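Local coordinates for protein EreC (Klebsiella pneumoniae, PDB 6XCQ) that probably inactivates macrolide antibiotics such as erythromycin by hydrolysing the ester bond of their lactone ring, giving its host resistance, at residues 56-68 against 330-343. The protein carries 1 engineered substitution. Sequence-based numbering, arbitrary orientation.
Sequences LVEGARIVGLGEG and LAEREEEDYRAIAF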
ATOM      1  N   LEU A  56      19.892   9.964  -4.662  1.00 28.58           N
ATOM      2  CA  LEU A  56      18.800   9.236  -5.294  1.00 36.60           C
ATOM      3  C   LEU A  56      17.462   9.914  -5.049  1.00 25.02           C
ATOM      4  O   LEU A  56      16.541   9.749  -5.852  1.00 33.42           O
ATOM      5  CB  LEU A  56      18.786   7.772  -4.824  1.00 34.46           C
ATOM      6  CG  LEU A  56      18.246   7.307  -3.472  1.00 39.86           C
ATOM      7  CD1 LEU A  56      16.723   7.163  -3.495  1.00 29.75           C
ATOM      8  CD2 LEU A  56      18.888   5.972  -3.094  1.00 27.25           C
ATOM      9  N   VAL A  57      17.342  10.694  -3.976  1.00 23.98           N
ATOM     10  CA  VAL A  57      16.074  11.352  -3.693  1.00 23.62           C
ATOM     11  C   VAL A  57      15.931  12.673  -4.454  1.00 29.70           C
ATOM     12  O   VAL A  57      14.799  13.108  -4.709  1.00 28.55           O
ATOM     13  CB  VAL A  57      15.932  11.512  -2.170  1.00 20.91           C
ATOM     14  CG1 VAL A  57      14.767  12.427  -1.812  1.00 32.33           C
ATOM     15  CG2 VAL A  57      15.713  10.136  -1.540  1.00 26.36           C
ATOM     16  N   GLU A  58      17.037  13.312  -4.849  1.00 31.91           N
ATOM     17  CA  GLU A  58      16.948  14.484  -5.721  1.00 30.63           C
ATOM     18  C   GLU A  58      16.270  14.109  -7.030  1.00 24.91           C
ATOM     19  O   GLU A  58      16.630  13.117  -7.672  1.00 40.25           O
ATOM     20  CB  GLU A  58      18.336  15.060  -6.022  1.00 36.64           C
ATOM     21  CG  GLU A  58      19.218  15.304  -4.816  1.00 58.23           C
ATOM     22  CD  GLU A  58      20.650  15.688  -5.182  1.00 78.20           C
ATOM     23  OE1 GLU A  58      21.292  16.410  -4.385  1.00 68.61           O
ATOM     24  OE2 GLU A  58      21.129  15.269  -6.262  1.00 77.75           O
ATOM     25  N   GLY A  59      15.292  14.906  -7.433  1.00 29.06           N
ATOM     26  CA  GLY A  59      14.570  14.602  -8.642  1.00 40.52           C
ATOM     27  C   GLY A  59      13.506  13.545  -8.497  1.00 39.96           C
ATOM     28  O   GLY A  59      12.791  13.271  -9.471  1.00 38.75           O
ATOM     29  N   ALA A  60      13.375  12.939  -7.323  1.00 27.43           N
ATOM     30  CA  ALA A  60      12.283  12.012  -7.069  1.00 23.16           C
ATOM     31  C   ALA A  60      11.014  12.776  -6.700  1.00 23.18           C
ATOM     32  O   ALA A  60      11.051  13.750  -5.943  1.00 20.99           O
ATOM     33  CB  ALA A  60      12.662  11.042  -5.943  1.00 20.15           C
ATOM     34  N   ARG A  61       9.883  12.336  -7.250  1.00 20.63           N
ATOM     35  CA  ARG A  61       8.583  12.769  -6.770  1.00 20.08           C
ATOM     36  C   ARG A  61       7.787  11.654  -6.102  1.00 19.67           C
ATOM     37  O   ARG A  61       6.785  11.945  -5.437  1.00 20.07           O
ATOM     38  CB  ARG A  61       7.752  13.365  -7.916  1.00 24.31           C
ATOM     39  CG  ARG A  61       8.334  14.637  -8.508  1.00 25.40           C
ATOM     40  CD  ARG A  61       7.331  15.260  -9.459  1.00 26.78           C
ATOM     41  NE  ARG A  61       6.054  15.465  -8.788  1.00 30.26           N
ATOM     42  CZ  ARG A  61       4.904  15.703  -9.410  1.00 28.07           C
ATOM     43  NH1 ARG A  61       4.858  15.756 -10.737  1.00 35.18           N
ATOM     44  NH2 ARG A  61       3.794  15.860  -8.703  1.00 25.59           N
ATOM     45  N   ILE A  62       8.205  10.398  -6.256  1.00 15.48           N
ATOM     46  CA  ILE A  62       7.566   9.250  -5.613  1.00 19.59           C
ATOM     47  C   ILE A  62       8.664   8.422  -4.958  1.00 14.40           C
ATOM     48  O   ILE A  62       9.534   7.898  -5.656  1.00 15.48           O
ATOM     49  CB  ILE A  62       6.791   8.385  -6.620  1.00 16.95           C
ATOM     50  CG1 ILE A  62       5.791   9.230  -7.420  1.00 22.56           C
ATOM     51  CG2 ILE A  62       6.058   7.265  -5.916  1.00 15.30           C
ATOM     52  CD1 ILE A  62       5.602   8.745  -8.807  1.00 19.18           C
ATOM     53  N   VAL A  63       8.628   8.301  -3.631  1.00 13.39           N
ATOM     54  CA  VAL A  63       9.575   7.466  -2.902  1.00 15.57           C
ATOM     55  C   VAL A  63       8.784   6.451  -2.087  1.00 16.37           C
ATOM     56  O   VAL A  63       7.948   6.825  -1.253  1.00 16.14           O
ATOM     57  CB  VAL A  63      10.511   8.285  -1.999  1.00 15.18           C
ATOM     58  CG1 VAL A  63      11.374   7.337  -1.153  1.00 13.76           C
ATOM     59  CG2 VAL A  63      11.420   9.175  -2.844  1.00 15.24           C
ATOM     60  N   GLY A  64       9.045   5.167  -2.325  1.00 12.86           N
ATOM     61  CA  GLY A  64       8.407   4.118  -1.553  1.00 13.86           C
ATOM     62  C   GLY A  64       9.286   3.706  -0.389  1.00 17.67           C
ATOM     63  O   GLY A  64      10.486   3.475  -0.559  1.00 17.68           O
ATOM     64  N   LEU A  65       8.683   3.634   0.807  1.00 16.55           N
ATOM     65  CA  LEU A  65       9.311   3.091   2.012  1.00 16.36           C
ATOM     66  C   LEU A  65       8.651   1.745   2.293  1.00 19.78           C
ATOM     67  O   LEU A  65       7.459   1.687   2.618  1.00 17.98           O
ATOM     68  CB  LEU A  65       9.159   4.037   3.206  1.00 16.48           C
ATOM     69  CG  LEU A  65       9.658   5.486   3.066  1.00 18.72           C
ATOM     70  CD1 LEU A  65       9.286   6.288   4.304  1.00 13.88           C
ATOM     71  CD2 LEU A  65      11.167   5.537   2.858  1.00 11.39           C
ATOM     72  N   GLY A  66       9.412   0.668   2.132  1.00 16.22           N
ATOM     73  CA  GLY A  66       8.867  -0.671   2.184  1.00 13.51           C
ATOM     74  C   GLY A  66       8.722  -1.217   3.589  1.00 18.45           C
ATOM     75  O   GLY A  66       8.801  -0.516   4.600  1.00 18.42           O
ATOM     76  N   GLU A  67       8.439  -2.510   3.633  1.00 15.29           N
ATOM     77  CA  GLU A  67       8.560  -3.301   4.844  1.00 15.96           C
ATOM     78  C   GLU A  67       8.661  -4.733   4.366  1.00 13.35           C
ATOM     79  O   GLU A  67       7.915  -5.134   3.466  1.00 14.70           O
ATOM     80  CB  GLU A  67       7.377  -3.098   5.808  1.00 16.12           C
ATOM     81  CG  GLU A  67       6.007  -3.233   5.170  1.00 18.60           C
ATOM     82  CD  GLU A  67       4.860  -3.025   6.168  1.00 17.83           C
ATOM     83  OE1 GLU A  67       5.105  -2.540   7.292  1.00 33.22           O
ATOM     84  OE2 GLU A  67       3.713  -3.372   5.829  1.00 30.88           O
ATOM     85  N   GLY A  68       9.628  -5.477   4.910  1.00 13.77           N
ATOM     86  CA  GLY A  68       9.794  -6.853   4.481  1.00 18.02           C
ATOM     87  C   GLY A  68       8.717  -7.773   5.001  1.00 14.69           C
ATOM     88  O   GLY A  68       8.554  -8.886   4.483  1.00 17.15           O
ATOM     89  N   LEU A 330       5.428   2.001 -12.047  1.00 15.72           N
ATOM     90  CA  LEU A 330       5.912   3.341 -11.744  1.00 12.58           C
ATOM     91  C   LEU A 330       7.317   3.583 -12.273  1.00 16.31           C
ATOM     92  O   LEU A 330       7.642   4.706 -12.680  1.00 22.02           O
ATOM     93  CB  LEU A 330       5.878   3.572 -10.237  1.00 13.79           C
ATOM     94  CG  LEU A 330       4.485   3.592  -9.618  1.00 18.71           C
ATOM     95  CD1 LEU A 330       4.615   3.790  -8.092  1.00 15.96           C
ATOM     96  CD2 LEU A 330       3.620   4.689 -10.284  1.00 15.69           C
ATOM     97  N   ALA A 331       8.167   2.561 -12.268  1.00 15.44           N
ATOM     98  CA  ALA A 331       9.498   2.711 -12.858  1.00 18.41           C
ATOM     99  C   ALA A 331       9.455   3.002 -14.353  1.00 28.29           C
ATOM    100  O   ALA A 331      10.481   3.409 -14.912  1.00 25.32           O
ATOM    101  CB  ALA A 331      10.340   1.455 -12.619  1.00 18.08           C
ATOM    102  N   GLU A 332       8.309   2.791 -15.004  1.00 21.76           N
ATOM    103  CA  GLU A 332       8.112   3.074 -16.423  1.00 38.91           C
ATOM    104  C   GLU A 332       7.924   4.551 -16.735  1.00 28.54           C
ATOM    105  O   GLU A 332       7.995   4.919 -17.912  1.00 28.16           O
ATOM    106  CB  GLU A 332       6.880   2.343 -16.952  1.00 33.00           C
ATOM    107  CG  GLU A 332       6.987   0.850 -17.039  1.00 29.68           C
ATOM    108  CD  GLU A 332       6.001   0.281 -18.034  1.00 36.98           C
ATOM    109  OE1 GLU A 332       6.446  -0.358 -19.011  1.00 52.20           O
ATOM    110  OE2 GLU A 332       4.776   0.477 -17.846  1.00 54.86           O
ATOM    111  N   ARG A 333       7.634   5.383 -15.734  1.00 31.07           N
ATOM    112  CA  ARG A 333       7.341   6.793 -15.972  1.00 31.48           C
ATOM    113  C   ARG A 333       8.486   7.460 -16.717  1.00 33.87           C
ATOM    114  O   ARG A 333       9.649   7.312 -16.338  1.00 24.17           O
ATOM    115  CB  ARG A 333       7.096   7.511 -14.643  1.00 22.29           C
ATOM    116  CG  ARG A 333       5.731   7.269 -14.055  1.00 23.54           C
ATOM    117  CD  ARG A 333       5.621   7.810 -12.634  1.00 21.00           C
ATOM    118  NE  ARG A 333       5.996   9.215 -12.538  1.00 26.80           N
ATOM    119  CZ  ARG A 333       5.180  10.223 -12.839  1.00 31.52           C
ATOM    120  NH1 ARG A 333       3.952   9.971 -13.257  1.00 25.08           N
ATOM    121  NH2 ARG A 333       5.584  11.476 -12.719  1.00 28.38           N
ATOM    122  N   GLU A 334       8.152   8.208 -17.775  1.00 34.20           N
ATOM    123  CA  GLU A 334       9.179   8.925 -18.531  1.00 30.83           C
ATOM    124  C   GLU A 334       9.937   9.918 -17.659  1.00 31.51           C
ATOM    125  O   GLU A 334      11.100  10.229 -17.942  1.00 35.67           O
ATOM    126  CB  GLU A 334       8.551   9.654 -19.721  1.00 36.56           C
ATOM    127  N   GLU A 335       9.304  10.424 -16.599  1.00 28.30           N
ATOM    128  CA  GLU A 335       9.979  11.347 -15.692  1.00 26.84           C
ATOM    129  C   GLU A 335      11.071  10.683 -14.860  1.00 33.91           C
ATOM    130  O   GLU A 335      11.871  11.400 -14.250  1.00 36.81           O
ATOM    131  CB  GLU A 335       8.962  12.005 -14.764  1.00 31.99           C
ATOM    132  CG  GLU A 335       7.871  12.777 -15.482  1.00 38.23           C
ATOM    133  CD  GLU A 335       6.667  11.919 -15.838  1.00 34.70           C
ATOM    134  OE1 GLU A 335       5.539  12.448 -15.816  1.00 51.54           O
ATOM    135  OE2 GLU A 335       6.843  10.720 -16.145  1.00 46.76           O
ATOM    136  N   GLU A 336      11.131   9.348 -14.828  1.00 25.16           N
ATOM    137  CA  GLU A 336      12.132   8.604 -14.050  1.00 28.81           C
ATOM    138  C   GLU A 336      12.286   9.165 -12.634  1.00 20.42           C
ATOM    139  O   GLU A 336      13.393   9.339 -12.118  1.00 25.52           O
ATOM    140  CB  GLU A 336      13.469   8.578 -14.791  1.00 42.41           C
ATOM    141  CG  GLU A 336      13.389   7.846 -16.112  1.00 31.43           C
ATOM    142  CD  GLU A 336      14.730   7.743 -16.809  1.00 59.34           C
ATOM    143  OE1 GLU A 336      15.760   7.716 -16.108  1.00 54.08           O
ATOM    144  OE2 GLU A 336      14.755   7.690 -18.059  1.00 60.71           O
ATOM    145  N   ASP A 337      11.142   9.428 -11.990  1.00 25.25           N
ATOM    146  CA  ASP A 337      11.094  10.078 -10.685  1.00 25.48           C
ATOM    147  C   ASP A 337      10.515   9.174  -9.588  1.00 20.34           C
ATOM    148  O   ASP A 337      10.018   9.678  -8.578  1.00 18.02           O
ATOM    149  CB  ASP A 337      10.285  11.372 -10.785  1.00 25.23           C
ATOM    150  CG  ASP A 337       8.865  11.131 -11.261  1.00 26.64           C
ATOM    151  OD1 ASP A 337       8.512   9.957 -11.486  1.00 25.91           O
ATOM    152  OD2 ASP A 337       8.094  12.107 -11.410  1.00 32.57           O
ATOM    153  N   TYR A 338      10.544   7.857  -9.780  1.00 20.45           N
ATOM    154  CA  TYR A 338      10.145   6.892  -8.763  1.00 20.41           C
ATOM    155  C   TYR A 338      11.382   6.265  -8.139  1.00 19.74           C
ATOM    156  O   TYR A 338      12.301   5.856  -8.858  1.00 20.19           O
ATOM    157  CB  TYR A 338       9.266   5.789  -9.359  1.00 16.14           C
ATOM    158  CG  TYR A 338       8.957   4.669  -8.384  1.00 16.61           C
ATOM    159  CD1 TYR A 338       8.221   4.909  -7.234  1.00 16.82           C
ATOM    160  CD2 TYR A 338       9.387   3.369  -8.625  1.00 15.82           C
ATOM    161  CE1 TYR A 338       7.928   3.870  -6.335  1.00 15.76           C
ATOM    162  CE2 TYR A 338       9.094   2.335  -7.744  1.00 17.93           C
ATOM    163  CZ  TYR A 338       8.370   2.593  -6.604  1.00 17.83           C
ATOM    164  OH  TYR A 338       8.100   1.567  -5.717  1.00 16.32           O
ATOM    165  N   ARG A 339      11.397   6.173  -6.805  1.00 17.16           N
ATOM    166  CA  ARG A 339      12.448   5.467  -6.074  1.00 17.09           C
ATOM    167  C   ARG A 339      11.806   4.514  -5.076  1.00 18.57           C
ATOM    168  O   ARG A 339      10.758   4.828  -4.505  1.00 17.30           O
ATOM    169  CB  ARG A 339      13.378   6.440  -5.325  1.00 25.17           C
ATOM    170  CG  ARG A 339      13.912   7.606  -6.163  1.00 17.73           C
ATOM    171  CD  ARG A 339      14.988   7.204  -7.176  1.00 18.04           C
ATOM    172  NE  ARG A 339      15.494   8.417  -7.825  1.00 27.63           N
ATOM    173  CZ  ARG A 339      15.082   8.886  -9.005  1.00 31.52           C
ATOM    174  NH1 ARG A 339      14.174   8.225  -9.719  1.00 24.55           N
ATOM    175  NH2 ARG A 339      15.581  10.022  -9.477  1.00 28.62           N
ATOM    176  N   ALA A 340      12.441   3.354  -4.857  1.00 22.35           N
ATOM    177  CA  ALA A 340      11.915   2.313  -3.973  1.00 16.47           C
ATOM    178  C   ALA A 340      12.969   1.926  -2.942  1.00 14.22           C
ATOM    179  O   ALA A 340      14.064   1.485  -3.308  1.00 13.85           O
ATOM    180  CB  ALA A 340      11.495   1.074  -4.773  1.00 15.72           C
ATOM    181  N   ILE A 341      12.632   2.048  -1.667  1.00 17.40           N
ATOM    182  CA  ILE A 341      13.532   1.661  -0.587  1.00 12.24           C
ATOM    183  C   ILE A 341      12.926   0.442   0.109  1.00 14.11           C
ATOM    184  O   ILE A 341      11.868   0.539   0.746  1.00 14.03           O
ATOM    185  CB  ILE A 341      13.776   2.812   0.395  1.00 17.03           C
ATOM    186  CG1 ILE A 341      14.144   4.093  -0.376  1.00 17.77           C
ATOM    187  CG2 ILE A 341      14.869   2.414   1.395  1.00 17.07           C
ATOM    188  CD1 ILE A 341      14.455   5.291   0.491  1.00 15.97           C
ATOM    189  N   ALA A 342      13.554  -0.717  -0.069  1.00 12.26           N
ATOM    190  CA  ALA A 342      13.141  -1.923   0.640  1.00 15.77           C
ATOM    191  C   ALA A 342      13.618  -1.890   2.090  1.00 13.42           C
ATOM    192  O   ALA A 342      14.668  -1.325   2.396  1.00 13.02           O
ATOM    193  CB  ALA A 342      13.695  -3.169  -0.039  1.00  9.26           C
ATOM    194  N   PHE A 343      12.824  -2.485   2.985  1.00 12.68           N
ATOM    195  CA  PHE A 343      13.182  -2.660   4.394  1.00 12.92           C
ATOM    196  C   PHE A 343      13.312  -4.148   4.665  1.00 14.34           C
ATOM    197  O   PHE A 343      12.388  -4.907   4.356  1.00 14.72           O
ATOM    198  CB  PHE A 343      12.112  -2.110   5.352  1.00 13.00           C
ATOM    199  CG  PHE A 343      12.040  -0.625   5.452  1.00 11.78           C
ATOM    200  CD1 PHE A 343      12.438   0.200   4.404  1.00 17.56           C
ATOM    201  CD2 PHE A 343      11.493  -0.043   6.584  1.00 19.47           C
ATOM    202  CE1 PHE A 343      12.322   1.593   4.501  1.00 17.06           C
ATOM    203  CE2 PHE A 343      11.380   1.343   6.688  1.00 21.76           C
ATOM    204  CZ  PHE A 343      11.799   2.154   5.644  1.00 21.38           C
TER
HETATM  205  O   HOH W   1      18.032  11.231  -8.364  1.00 41.46           O
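Ile62 to Leu65 pairs in parallel with Tyr338 to Ile341, the strand axes 4.6 Å apart and 11° from parallel, and backbone N-H groups donate alternately from each side, as from Arg339 N to Ile62 O and from Gly64 N to Arg339 O (both 2.8 Å). Where the pairing starts, Asp337 O takes two donors, Arg61 N and Ile62 N.

On the sheet face of Val63, Arg339 bends at chi2 (-73°), which carries its guanidinium back past Ala60, whose CB lies over one face, to the Leu56 carbonyl in the last turn of helix 54-57. Arg339 NE donates to Leu56 O at 2.6 Å, in the carbonyl plane but with the N-H...O angle only 142°. Arg339 NH1 reaches the backbone O atoms of Glu336 and Tyr338, and NH2 a water. Further along this face, Ile341 CD1 touches both Val63 CG1 (4.0 Å) and Leu65 CD2 (4.1 Å). At the C-terminal end Gly66 O sits 3.3 Å above one face of the Phe343 ring, toward its rim.

On the other face, Ile62 CG2 meets the edge of the Tyr338 ring at CD1 (3.5 Å), the two side chains crossing at about a right angle. Ile62 CD1 touches Arg333, whose NE and NH2 grip the two Asp337 carboxylate oxygens side-on through their syn lone pairs; Arg333 NH1 also pairs with Asp290. Helix 279-295 packs on this face against Ile62.

Strand 301-304 flanks 62-65 on its other edge, so the contact lies inside the mixed sheet. Arg333 braces Asp337 within 330-343, fixing the rotation of that carboxylate, and would offset part of the acidic charge around it, being shared with Asp290 and Glu335. Arg339 instead joins the two segments, through a charged N-H to a neutral carbonyl.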